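Local coordinates for protein EvdO2 (Micromonospora carbonacea, PDB 4XAB) that probably catalyses an oxidative cyclization in orthosomycin biosynthesis, as a metal-dependent oxygenase of the phytanoyl-CoA dioxygenase family, at residues Gly8-Arg13 / Ala24-Val29. Sequence-based numbering, arbitrary orientation.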
ATOM      1  N   GLY A   8      16.698  -3.629   9.959  1.00 18.30           N
ATOM      2  CA  GLY A   8      17.644  -2.955   9.099  1.00 21.66           C
ATOM      3  C   GLY A   8      17.747  -1.478   9.418  1.00 20.26           C
ATOM      4  O   GLY A   8      17.077  -0.972  10.328  1.00 21.74           O
ATOM      5  N   THR A   9      18.598  -0.790   8.670  1.00 22.02           N
ATOM      6  CA  THR A   9      18.759   0.654   8.818  1.00 25.87           C
ATOM      7  C   THR A   9      18.527   1.328   7.482  1.00 23.21           C
ATOM      8  O   THR A   9      18.524   0.657   6.452  1.00 22.28           O
ATOM      9  CB  THR A   9      20.167   1.032   9.332  1.00 25.43           C
ATOM     10  OG1 THR A   9      21.166   0.527   8.431  1.00 21.47           O
ATOM     11  CG2 THR A   9      20.398   0.468  10.720  1.00 32.97           C
ATOM     12  N   ILE A  10      18.336   2.646   7.492  1.00 18.47           N
ATOM     13  CA  ILE A  10      18.344   3.382   6.243  1.00 17.13           C
ATOM     14  C   ILE A  10      19.576   4.265   6.154  1.00 18.63           C
ATOM     15  O   ILE A  10      20.133   4.693   7.171  1.00 22.17           O
ATOM     16  CB  ILE A  10      17.079   4.246   6.049  1.00 22.75           C
ATOM     17  CG1 ILE A  10      16.887   5.216   7.212  1.00 28.84           C
ATOM     18  CG2 ILE A  10      15.841   3.358   5.869  1.00 21.80           C
ATOM     19  CD1 ILE A  10      15.763   6.216   6.963  1.00 35.79           C
ATOM     20  N   ASP A  11      20.022   4.510   4.927  1.00 19.94           N
ATOM     21  CA  ASP A  11      21.162   5.386   4.728  1.00 20.19           C
ATOM     22  C   ASP A  11      20.873   6.397   3.633  1.00 19.59           C
ATOM     23  O   ASP A  11      19.765   6.433   3.084  1.00 17.63           O
ATOM     24  CB  ASP A  11      22.427   4.583   4.409  1.00 18.44           C
ATOM     25  CG  ASP A  11      22.252   3.633   3.254  1.00 27.45           C
ATOM     26  OD1 ASP A  11      21.428   3.914   2.352  1.00 30.17           O
ATOM     27  OD2 ASP A  11      22.953   2.587   3.247  1.00 33.02           O
ATOM     28  N   HIS A  12      21.855   7.245   3.338  1.00 18.12           N
ATOM     29  CA  HIS A  12      21.644   8.295   2.346  1.00 18.39           C
ATOM     30  C   HIS A  12      21.222   7.729   1.004  1.00 19.70           C
ATOM     31  O   HIS A  12      20.376   8.300   0.320  1.00 19.03           O
ATOM     32  CB  HIS A  12      22.907   9.127   2.167  1.00 22.24           C
ATOM     33  CG  HIS A  12      22.803  10.147   1.080  1.00 30.56           C
ATOM     34  ND1 HIS A  12      23.238   9.910  -0.208  1.00 33.35           N
ATOM     35  CD2 HIS A  12      22.309  11.408   1.085  1.00 23.33           C
ATOM     36  CE1 HIS A  12      23.020  10.984  -0.948  1.00 28.94           C
ATOM     37  NE2 HIS A  12      22.459  11.907  -0.186  1.00 33.19           N
ATOM     38  N   ARG A  13      21.825   6.609   0.623  1.00 19.17           N
ATOM     39  CA  ARG A  13      21.532   5.981  -0.658  0.62 19.25           C
ATOM     40  C   ARG A  13      20.058   5.595  -0.780  1.00 18.90           C
ATOM     41  O   ARG A  13      19.460   5.712  -1.854  1.00 19.39           O
ATOM     42  CB  ARG A  13      22.417   4.746  -0.846  0.62 24.00           C
ATOM     43  CG  ARG A  13      22.209   4.028  -2.160  0.62 27.84           C
ATOM     44  CD  ARG A  13      22.815   2.634  -2.108  0.62 30.84           C
ATOM     45  NE  ARG A  13      22.272   1.849  -1.001  0.62 36.85           N
ATOM     46  CZ  ARG A  13      22.522   0.559  -0.808  0.62 26.07           C
ATOM     47  NH1 ARG A  13      23.307  -0.093  -1.651  0.62 34.94           N
ATOM     48  NH2 ARG A  13      21.982  -0.075   0.223  0.62 35.88           N
ATOM     49  N   ALA A  24      11.286   2.778  -2.903  1.00 14.00           N
ATOM     50  CA  ALA A  24      12.502   2.196  -2.323  1.00 14.02           C
ATOM     51  C   ALA A  24      12.172   0.911  -1.631  1.00 12.72           C
ATOM     52  O   ALA A  24      11.079   0.760  -1.082  1.00 15.08           O
ATOM     53  CB  ALA A  24      13.143   3.158  -1.356  1.00 18.21           C
ATOM     54  N   ILE A  25      13.126  -0.009  -1.655  1.00 15.50           N
ATOM     55  CA  ILE A  25      13.008  -1.270  -0.954  1.00 15.47           C
ATOM     56  C   ILE A  25      13.781  -1.221   0.349  1.00 15.08           C
ATOM     57  O   ILE A  25      14.949  -0.831   0.364  1.00 17.45           O
ATOM     58  CB  ILE A  25      13.552  -2.439  -1.795  1.00 18.78           C
ATOM     59  CG1 ILE A  25      12.655  -2.679  -3.006  1.00 22.08           C
ATOM     60  CG2 ILE A  25      13.667  -3.696  -0.931  1.00 25.20           C
ATOM     61  CD1 ILE A  25      13.129  -3.842  -3.874  1.00 23.16           C
ATOM     62  N   LEU A  26      13.117  -1.607   1.430  1.00 14.92           N
ATOM     63  CA  LEU A  26      13.767  -1.742   2.727  1.00 15.57           C
ATOM     64  C   LEU A  26      13.719  -3.210   3.118  1.00 13.57           C
ATOM     65  O   LEU A  26      12.649  -3.724   3.429  1.00 16.03           O
ATOM     66  CB  LEU A  26      13.063  -0.890   3.760  1.00 16.88           C
ATOM     67  CG  LEU A  26      12.769   0.554   3.364  1.00 18.80           C
ATOM     68  CD1 LEU A  26      11.967   1.243   4.452  1.00 23.90           C
ATOM     69  CD2 LEU A  26      14.070   1.273   3.101  1.00 19.26           C
ATOM     70  N   PRO A  27      14.874  -3.887   3.112  1.00 15.63           N
ATOM     71  CA  PRO A  27      14.860  -5.344   3.277  1.00 18.42           C
ATOM     72  C   PRO A  27      14.237  -5.845   4.579  1.00 17.70           C
ATOM     73  O   PRO A  27      13.613  -6.909   4.568  1.00 16.66           O
ATOM     74  CB  PRO A  27      16.346  -5.712   3.219  1.00 22.14           C
ATOM     75  CG  PRO A  27      16.940  -4.660   2.356  1.00 21.07           C
ATOM     76  CD  PRO A  27      16.216  -3.389   2.742  1.00 15.06           C
ATOM     77  N   GLN A  28      14.394  -5.113   5.676  1.00 15.49           N
ATOM     78  CA  GLN A  28      13.866  -5.579   6.948  1.00 14.29           C
ATOM     79  C   GLN A  28      13.439  -4.406   7.832  1.00 16.84           C
ATOM     80  O   GLN A  28      14.238  -3.884   8.609  1.00 20.49           O
ATOM     81  CB  GLN A  28      14.907  -6.436   7.678  1.00 18.63           C
ATOM     82  CG  GLN A  28      14.404  -7.041   8.997  1.00 23.15           C
ATOM     83  CD  GLN A  28      14.291  -8.560   8.968  1.00 22.84           C
ATOM     84  OE1 GLN A  28      15.227  -9.258   8.585  1.00 22.01           O
ATOM     85  NE2 GLN A  28      13.125  -9.079   9.376  1.00 20.98           N
ATOM     86  N   VAL A  29      12.190  -3.981   7.715  1.00 15.41           N
ATOM     87  CA  VAL A  29      11.712  -2.856   8.515  0.65 13.14           C
ATOM     88  C   VAL A  29      10.998  -3.360   9.780  1.00 19.12           C
ATOM     89  O   VAL A  29      10.827  -2.617  10.738  1.00 19.34           O
ATOM     90  CB  VAL A  29      10.780  -1.932   7.696  0.65 16.87           C
ATOM     91  CG1 VAL A  29       9.389  -2.529   7.570  0.65 22.98           C
ATOM     92  CG2 VAL A  29      10.695  -0.542   8.337  0.65 15.10           C
TER
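Ile10 and Leu26 meet through one methyl each: CG2 of Ile10 lies 3.9 Å from CD2 of Leu26, and the two side chains cross at a slant. On the isoleucine it is the CG2 branch that makes the touch. Leu26 reaches across with CG anti to its carbonyl carbon (chi1 -48°); the Leu26 side chain also packs on Ile97 of helix 89-102 and on Val208 of strand 206-210. Strand 23-26 runs antiparallel to strand 206-210 at one border of the double-stranded beta-helix, the cupin-type fold that holds nickel through His129, Asp131 and His215. The N-terminal segment 8-13 is laid along the outside of this fold, the centre of the contact lying about 17 Å from the centre of the chain. Further along, the join passes to the backbone. Gly8 N donates to Gln28 O over 2.8 Å, nearly straight at 161° and in the carbonyl plane, and CB of Gln28 stands 4.0 Å from Gly8 N. From CB the glutamine chain turns off and bends at chi2, and NE2 bonds to Ala30 O. At the far end of segment 8-13, Asp11 takes the N-cap position of helix 12-21, which leads directly back into strand 23-26.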